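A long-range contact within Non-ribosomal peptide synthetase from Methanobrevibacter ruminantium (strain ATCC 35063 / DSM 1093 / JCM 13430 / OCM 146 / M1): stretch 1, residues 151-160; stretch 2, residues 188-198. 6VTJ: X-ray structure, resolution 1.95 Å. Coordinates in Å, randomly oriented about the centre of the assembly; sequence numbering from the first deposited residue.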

# COMPACT_ATOMS: atom_id res chain seq x y z
N GLU A 151 -17.29 21.59 -4.72
CA GLU A 151 -17.56 23.01 -4.51
C GLU A 151 -16.99 23.57 -3.22
O GLU A 151 -16.78 24.79 -3.13
CB GLU A 151 -19.07 23.26 -4.56
CG GLU A 151 -19.67 23.22 -5.96
N GLY A 152 -16.71 22.74 -2.23
CA GLY A 152 -16.34 23.23 -0.91
C GLY A 152 -14.87 23.58 -0.77
O GLY A 152 -14.14 23.78 -1.75
N LYS A 153 -14.45 23.69 0.48
CA LYS A 153 -13.06 23.96 0.84
C LYS A 153 -12.36 22.65 1.19
O LYS A 153 -13.01 21.69 1.63
CB LYS A 153 -12.97 24.90 2.04
CG LYS A 153 -13.29 26.35 1.76
CD LYS A 153 -12.70 27.24 2.84
CE LYS A 153 -13.24 26.87 4.21
NZ LYS A 153 -12.89 27.90 5.24
N ILE A 154 -11.04 22.61 1.02
CA ILE A 154 -10.26 21.44 1.39
C ILE A 154 -9.07 21.88 2.24
O ILE A 154 -8.21 22.65 1.79
CB ILE A 154 -9.81 20.64 0.16
CG1 ILE A 154 -9.06 19.38 0.59
CG2 ILE A 154 -8.94 21.47 -0.77
CD1 ILE A 154 -8.97 18.35 -0.51
N TYR A 155 -9.03 21.41 3.48
CA TYR A 155 -7.92 21.61 4.39
C TYR A 155 -6.94 20.46 4.24
O TYR A 155 -7.34 19.30 4.37
CB TYR A 155 -8.42 21.64 5.84
CG TYR A 155 -9.37 22.77 6.17
CD1 TYR A 155 -10.69 22.77 5.73
CD2 TYR A 155 -8.94 23.84 6.96
CE1 TYR A 155 -11.56 23.81 6.06
CE2 TYR A 155 -9.80 24.89 7.29
CZ TYR A 155 -11.11 24.86 6.83
OH TYR A 155 -11.96 25.89 7.16
N CYS A 156 -5.67 20.76 4.02
CA CYS A 156 -4.66 19.73 3.79
C CYS A 156 -3.67 19.78 4.94
O CYS A 156 -2.94 20.77 5.08
CB CYS A 156 -3.95 19.93 2.46
SG CYS A 156 -5.05 20.04 1.05
N MET A 157 -3.61 18.72 5.73
CA MET A 157 -2.70 18.68 6.87
C MET A 157 -1.37 18.05 6.46
O MET A 157 -1.34 16.91 6.00
CB MET A 157 -3.31 17.91 8.04
CG MET A 157 -2.59 18.18 9.34
SD MET A 157 -2.99 16.99 10.64
CE MET A 157 -4.70 17.40 10.94
N LEU A 158 -0.29 18.77 6.67
CA LEU A 158 1.01 18.30 6.35
C LEU A 158 2.14 18.95 7.14
O LEU A 158 1.96 19.98 7.72
CB LEU A 158 1.26 18.50 4.88
CG LEU A 158 1.25 19.89 4.30
CD1 LEU A 158 2.52 20.63 4.52
CD2 LEU A 158 0.84 19.98 2.87
N ARG A 159 3.29 18.31 7.16
CA ARG A 159 4.48 18.86 7.80
C ARG A 159 5.19 19.81 6.85
O ARG A 159 5.15 19.64 5.63
CB ARG A 159 5.43 17.73 8.20
CG ARG A 159 4.89 16.73 9.24
CD ARG A 159 5.92 15.64 9.61
NE ARG A 159 5.84 14.46 8.74
CZ ARG A 159 5.18 13.34 9.04
N LYS A 160 5.87 20.81 7.42
CA LYS A 160 6.62 21.75 6.58
C LYS A 160 7.76 21.08 5.83
O LYS A 160 8.13 21.53 4.73
CB LYS A 160 7.15 22.90 7.44
N SER A 188 -7.97 30.33 -0.54
CA SER A 188 -9.43 30.38 -0.68
C SER A 188 -10.01 28.98 -0.64
O SER A 188 -10.62 28.62 0.37
CB SER A 188 -9.84 31.14 -1.95
OG SER A 188 -9.20 30.65 -3.12
N ARG A 189 -9.83 28.15 -1.68
CA ARG A 189 -10.35 26.79 -1.62
C ARG A 189 -9.42 25.83 -0.89
O ARG A 189 -9.89 24.86 -0.28
CB ARG A 189 -10.62 26.22 -3.02
CG ARG A 189 -11.38 27.11 -4.01
CD ARG A 189 -12.83 26.65 -4.34
NE ARG A 189 -13.14 25.22 -4.20
CZ ARG A 189 -13.10 24.31 -5.17
NH1 ARG A 189 -12.74 24.62 -6.41
NH2 ARG A 189 -13.43 23.05 -4.90
N ILE A 190 -8.10 26.07 -0.93
CA ILE A 190 -7.11 25.15 -0.36
C ILE A 190 -6.52 25.78 0.89
O ILE A 190 -5.88 26.83 0.82
CB ILE A 190 -6.01 24.81 -1.37
CG1 ILE A 190 -6.63 24.27 -2.67
CG2 ILE A 190 -5.03 23.82 -0.78
CD1 ILE A 190 -5.60 24.08 -3.79
N ILE A 191 -6.67 25.10 2.02
CA ILE A 191 -6.16 25.59 3.30
C ILE A 191 -5.04 24.68 3.81
O ILE A 191 -5.31 23.58 4.30
CB ILE A 191 -7.28 25.71 4.35
CG1 ILE A 191 -8.59 26.11 3.68
CG2 ILE A 191 -6.91 26.73 5.41
CD1 ILE A 191 -8.53 27.50 3.07
N PRO A 192 -3.78 25.09 3.69
CA PRO A 192 -2.69 24.31 4.29
C PRO A 192 -2.71 24.40 5.81
O PRO A 192 -2.81 25.49 6.38
CB PRO A 192 -1.42 24.96 3.71
CG PRO A 192 -1.89 25.69 2.47
CD PRO A 192 -3.28 26.14 2.78
N ILE A 193 -2.59 23.25 6.48
CA ILE A 193 -2.57 23.16 7.94
C ILE A 193 -1.30 22.42 8.35
O ILE A 193 -1.10 21.25 7.98
CB ILE A 193 -3.82 22.43 8.48
CG1 ILE A 193 -5.09 23.08 7.98
CG2 ILE A 193 -3.82 22.46 10.00
CD1 ILE A 193 -5.41 24.38 8.66
N GLU A 194 -0.45 23.08 9.14
CA GLU A 194 0.74 22.41 9.63
C GLU A 194 0.34 21.35 10.64
O GLU A 194 -0.30 21.65 11.66
CB GLU A 194 1.70 23.41 10.27
CG GLU A 194 3.09 22.81 10.54
CD GLU A 194 4.13 23.86 10.91
OE1 GLU A 194 3.98 24.51 11.97
N GLY A 195 0.70 20.10 10.38
CA GLY A 195 0.24 19.05 11.26
C GLY A 195 0.75 17.69 10.86
O GLY A 195 1.25 17.48 9.74
N ASP A 196 0.58 16.76 11.80
CA ASP A 196 1.09 15.39 11.75
C ASP A 196 0.00 14.53 12.39
O ASP A 196 -0.34 14.77 13.55
CB ASP A 196 2.41 15.31 12.53
CG ASP A 196 3.11 13.97 12.40
OD1 ASP A 196 2.45 12.92 12.21
OD2 ASP A 196 4.36 13.97 12.53
N ILE A 197 -0.54 13.55 11.66
CA ILE A 197 -1.65 12.80 12.24
C ILE A 197 -1.21 12.00 13.47
O ILE A 197 -2.07 11.60 14.27
CB ILE A 197 -2.36 11.89 11.20
CG1 ILE A 197 -1.43 10.80 10.67
CG2 ILE A 197 -2.99 12.72 10.08
CD1 ILE A 197 -2.17 9.70 9.86
N THR A 198 0.10 11.76 13.66
CA THR A 198 0.56 11.01 14.83
C THR A 198 0.57 11.85 16.11
O THR A 198 0.74 11.28 17.20
CB THR A 198 1.98 10.45 14.64
OG1 THR A 198 2.91 11.52 14.45
CG2 THR A 198 2.03 9.50 13.46

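Strands 154-158 and 190-194 lie side by side and run parallel, and a ladder of six backbone hydrogen bonds joins them. In stretch 1 the even-numbered residues do the bonding. Ile154 N donates to Arg189 O at 2.8 Å, and Ile154 O accepts from Ile191 N at 2.9 Å. Cys156 N donates to Ile191 O, and Cys156 O accepts from Ile193 N, both at 2.9 Å. Leu158 N donates to Ile193 O, and Leu158 O accepts from Gly195 N, again both at 2.9 Å. Each of these residues thus has both its amide and its carbonyl satisfied by the partner stretch. All six bonds are nearly straight, as expected of a regular parallel pair. The ladder stops there: Arg159 N lies 3.4 Å from Gly195 O, but the angle is too poor for a hydrogen bond.

Pro192 has no amide hydrogen, and the register asks for none. Its neighbours Ile191 and Ile193 make the bonds to Cys156.

Before the strands, Gly152 O is held by the Arg189 side chain. Arg189 NE donates to it at 3.0 Å; Arg189 NH2 adds a weak bond to Gly152 O at 3.3 Å. Arg189 NH1 and NH2 also have partners elsewhere in the structure.

Side chains pack on both faces. Tyr155, Ile191, Met157 and Ile193 share one face. Ile191 CG1 sits over the Tyr155 ring, 4.0 Å from its centroid, while Ile193 CD1 lies at the ring edge. Lys153 NZ donates to Tyr155 OH at 2.9 Å. On the other face, Cys156 SG is 4.2 Å from Ile190 CG2.

Met157 CG packs 3.5 Å from Gly195 CA, where a CB would clash with it. Asp196 OD1 accepts from Thr198 N at 3.0 Å and from Thr198 OG1 at 2.7 Å. Asp196 OD2 is 4.1 Å from Arg159 NE, beyond a salt bridge.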